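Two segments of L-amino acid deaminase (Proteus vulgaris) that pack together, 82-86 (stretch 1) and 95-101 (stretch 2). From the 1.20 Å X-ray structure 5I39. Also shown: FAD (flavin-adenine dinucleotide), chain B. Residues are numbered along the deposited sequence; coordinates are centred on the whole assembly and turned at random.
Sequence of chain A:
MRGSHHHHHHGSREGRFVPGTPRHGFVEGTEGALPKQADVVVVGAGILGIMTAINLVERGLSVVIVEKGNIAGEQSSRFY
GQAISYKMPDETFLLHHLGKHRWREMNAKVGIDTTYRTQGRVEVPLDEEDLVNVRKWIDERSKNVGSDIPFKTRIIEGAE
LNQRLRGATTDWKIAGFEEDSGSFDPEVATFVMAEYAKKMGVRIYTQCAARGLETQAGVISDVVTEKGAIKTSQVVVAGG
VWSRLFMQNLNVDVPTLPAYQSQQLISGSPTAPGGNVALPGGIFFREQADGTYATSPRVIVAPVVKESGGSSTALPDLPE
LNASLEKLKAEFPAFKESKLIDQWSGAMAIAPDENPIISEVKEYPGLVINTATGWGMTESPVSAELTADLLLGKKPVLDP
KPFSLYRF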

# COMPACT_ATOMS: atom_id res chain seq x y z
N GLN A 82 -6.22 -3.05 3.84
CA GLN A 82 -6.79 -2.04 4.73
C GLN A 82 -6.00 -0.73 4.65
O GLN A 82 -4.77 -0.74 4.57
CB GLN A 82 -6.89 -2.54 6.17
CG GLN A 82 -5.57 -2.83 6.88
CD GLN A 82 -5.78 -3.47 8.24
OE1 GLN A 82 -6.86 -3.36 8.83
NE2 GLN A 82 -4.75 -4.14 8.74
N ALA A 83 -6.73 0.37 4.67
CA ALA A 83 -6.17 1.72 4.68
C ALA A 83 -6.52 2.33 6.03
O ALA A 83 -7.66 2.73 6.26
CB ALA A 83 -6.70 2.55 3.53
N ILE A 84 -5.53 2.36 6.92
CA ILE A 84 -5.77 2.72 8.32
C ILE A 84 -4.75 3.72 8.82
O ILE A 84 -3.60 3.73 8.36
CB ILE A 84 -5.82 1.48 9.25
CG1 ILE A 84 -4.43 0.84 9.47
CG2 ILE A 84 -6.82 0.46 8.72
CD1 ILE A 84 -4.41 -0.27 10.50
N SER A 85 -5.18 4.56 9.76
CA SER A 85 -4.27 5.39 10.55
C SER A 85 -4.09 4.88 11.98
O SER A 85 -3.30 5.45 12.73
CB SER A 85 -4.76 6.83 10.59
OG SER A 85 -6.00 6.92 11.26
N TYR A 86 -4.79 3.80 12.35
CA TYR A 86 -4.83 3.31 13.74
C TYR A 86 -3.43 3.04 14.28
O TYR A 86 -2.66 2.32 13.65
CB TYR A 86 -5.67 2.03 13.83
CG TYR A 86 -6.25 1.74 15.20
CD1 TYR A 86 -7.15 2.62 15.79
CD2 TYR A 86 -5.97 0.55 15.87
CE1 TYR A 86 -7.71 2.35 17.02
CE2 TYR A 86 -6.54 0.27 17.11
CZ TYR A 86 -7.40 1.18 17.68
OH TYR A 86 -7.97 0.91 18.88
PA FAD B . 5.94 -3.17 -5.53
O1A FAD B . 6.64 -4.46 -5.10
O2A FAD B . 4.44 -3.29 -5.73
O5B FAD B . 6.51 -2.62 -6.92
C5B FAD B . 7.90 -2.42 -7.16
C4B FAD B . 8.11 -2.80 -8.61
O4B FAD B . 9.47 -2.46 -8.98
C3B FAD B . 7.95 -4.30 -8.85
O3B FAD B . 6.89 -4.54 -9.76
C2B FAD B . 9.34 -4.71 -9.37
O2B FAD B . 9.30 -5.78 -10.33
C1B FAD B . 9.88 -3.41 -9.93
N9A FAD B . 11.34 -3.31 -10.01
C8A FAD B . 12.21 -3.55 -9.04
N7A FAD B . 13.48 -3.30 -9.42
C5A FAD B . 13.38 -2.91 -10.69
C6A FAD B . 14.32 -2.50 -11.72
N6A FAD B . 15.65 -2.47 -11.47
N1A FAD B . 13.84 -2.15 -12.93
C2A FAD B . 12.53 -2.15 -13.19
N3A FAD B . 11.60 -2.53 -12.31
C4A FAD B . 11.98 -2.90 -11.08
N1 FAD B . -0.28 -1.76 2.57
C2 FAD B . -1.42 -1.19 2.98
O2 FAD B . -1.52 0.04 2.86
N3 FAD B . -2.42 -1.93 3.50
C4 FAD B . -2.36 -3.26 3.69
O4 FAD B . -3.31 -3.87 4.15
C4X FAD B . -1.13 -3.96 3.29
N5 FAD B . -0.94 -5.29 3.48
C5X FAD B . 0.12 -5.90 2.93
C6 FAD B . 0.23 -7.29 2.92
C7 FAD B . 1.30 -7.94 2.31
C7M FAD B . 1.37 -9.45 2.27
C8 FAD B . 2.36 -7.14 1.66
C8M FAD B . 3.52 -7.79 0.95
C9 FAD B . 2.25 -5.75 1.69
C9A FAD B . 1.19 -5.10 2.30
N10 FAD B . 1.09 -3.70 2.33
C10 FAD B . -0.10 -3.09 2.70
C1' FAD B . 2.15 -2.87 1.80
C2' FAD B . 1.97 -2.49 0.37
O2' FAD B . 1.50 -3.62 -0.35
C3' FAD B . 3.33 -2.02 -0.14
O3' FAD B . 3.91 -1.03 0.75
C4' FAD B . 3.27 -1.41 -1.52
O4' FAD B . 2.57 -2.29 -2.42
C5' FAD B . 4.67 -1.16 -2.03
O5' FAD B . 4.54 -0.64 -3.35
P FAD B . 5.86 -0.50 -4.27
O1P FAD B . 5.43 0.12 -5.56
O2P FAD B . 6.98 0.13 -3.46
O3P FAD B . 6.35 -2.04 -4.46
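Stretch 2 95-101: LHHLGKH

A short extended segment can be held against a helix by residues spaced four apart, because one turn brings their side chains to the same side. Residues 82-86 and 95-101 of L-amino acid deaminase illustrate the principle. Stretch 2 is helical throughout, part of a longer helix, with backbone hydrogen bonds such as Lys 100 N to His 96 O at 2.9 Å. Stretch 1 begins as a strand at Gln 82 and Ala 83 and continues as loop. The register runs in reverse, though the stretches cross steeply rather than lying antiparallel: Ala 83 lies nearest Lys 100 (CA to CA 6.3 Å), whereas Ser 85 lies nearest His 96 (CA to CA 5.2 Å), so the closest backbone approach is at Ser 85.

Gln 82 does not touch the helix; its backbone is engaged by the flavin, its N donating to FAD O4 at 3.0 Å and its O accepting from FAD N3 at 2.8 Å. At Ala 83 the helix arrives through the aliphatic part of Lys 100, with Ala 83 O 3.7 Å from Lys 100 CD and Ala 83 CB 4.2 Å from Lys 100 CG. Ile 84 turns its CA-to-CB bond away from the helix and contributes its carbonyl instead: His 96 ND1 donates to Ile 84 O at 2.7 Å, with a nearly straight angle of 167°. This is the one direct hydrogen bond between the stretches, and the oxygen meets the imidazole at its edge, near the ring plane.

Ser 85 packs its CB 4.0 Å from His 96 CB. Its OG is 3.8 Å from Lys 100 NZ, and a water bridges them, its O 2.7 Å from Ser 85 OG and accepting from Lys 100 NZ at 2.9 Å; the same O is hydrogen-bonded to His 97 ND1 at 2.8 Å. Tyr 86 then leaves the interface, its CA-to-CB bond directed away.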

# COMPACT_ATOMS: atom_id res chain seq x y z
N LEU A 95 0.41 11.17 6.84
CA LEU A 95 0.58 10.42 5.61
C LEU A 95 -0.59 9.44 5.40
O LEU A 95 -1.13 9.32 4.30
CB LEU A 95 1.92 9.68 5.65
CG LEU A 95 2.42 9.05 4.36
CD1 LEU A 95 2.80 10.09 3.33
CD2 LEU A 95 3.62 8.17 4.67
N HIS A 96 -1.00 8.78 6.48
CA HIS A 96 -2.14 7.86 6.44
C HIS A 96 -3.50 8.55 6.44
O HIS A 96 -4.41 8.13 5.72
CB HIS A 96 -2.04 6.87 7.59
CG HIS A 96 -0.95 5.88 7.40
ND1 HIS A 96 -1.13 4.54 7.61
CD2 HIS A 96 0.33 6.03 6.98
CE1 HIS A 96 -0.01 3.90 7.34
NE2 HIS A 96 0.89 4.78 6.95
N HIS A 97 -3.64 9.59 7.24
CA HIS A 97 -4.89 10.34 7.37
C HIS A 97 -5.26 11.00 6.03
O HIS A 97 -6.39 10.88 5.55
CB HIS A 97 -4.70 11.37 8.48
CG HIS A 97 -5.93 12.11 8.88
ND1 HIS A 97 -7.01 11.51 9.49
CD2 HIS A 97 -6.22 13.44 8.82
CE1 HIS A 97 -7.91 12.43 9.77
NE2 HIS A 97 -7.46 13.61 9.37
N LEU A 98 -4.28 11.68 5.44
CA LEU A 98 -4.45 12.27 4.11
C LEU A 98 -4.52 11.21 3.01
O LEU A 98 -5.24 11.38 2.03
CB LEU A 98 -3.34 13.28 3.80
CG LEU A 98 -3.48 14.70 4.38
CD1 LEU A 98 -3.58 14.71 5.89
CD2 LEU A 98 -2.31 15.55 3.91
N GLY A 99 -3.77 10.12 3.16
CA GLY A 99 -3.83 9.02 2.21
C GLY A 99 -5.24 8.47 2.07
O GLY A 99 -5.75 8.32 0.95
N LYS A 100 -5.88 8.20 3.20
CA LYS A 100 -7.28 7.75 3.19
C LYS A 100 -8.20 8.78 2.53
O LYS A 100 -9.07 8.42 1.74
CB LYS A 100 -7.77 7.51 4.61
CG LYS A 100 -7.20 6.29 5.30
CD LYS A 100 -7.32 6.38 6.82
CE LYS A 100 -8.75 6.63 7.27
NZ LYS A 100 -8.79 6.80 8.74
N HIS A 101 -8.00 10.05 2.87
CA HIS A 101 -8.81 11.13 2.31
C HIS A 101 -8.72 11.16 0.78
O HIS A 101 -9.72 11.35 0.09
CB HIS A 101 -8.34 12.46 2.90
CG HIS A 101 -9.14 13.64 2.46
ND1 HIS A 101 -8.64 14.60 1.61
CD2 HIS A 101 -10.40 14.03 2.77
CE1 HIS A 101 -9.56 15.53 1.41
NE2 HIS A 101 -10.63 15.20 2.10
O HOH W 1 -7.60 8.87 10.35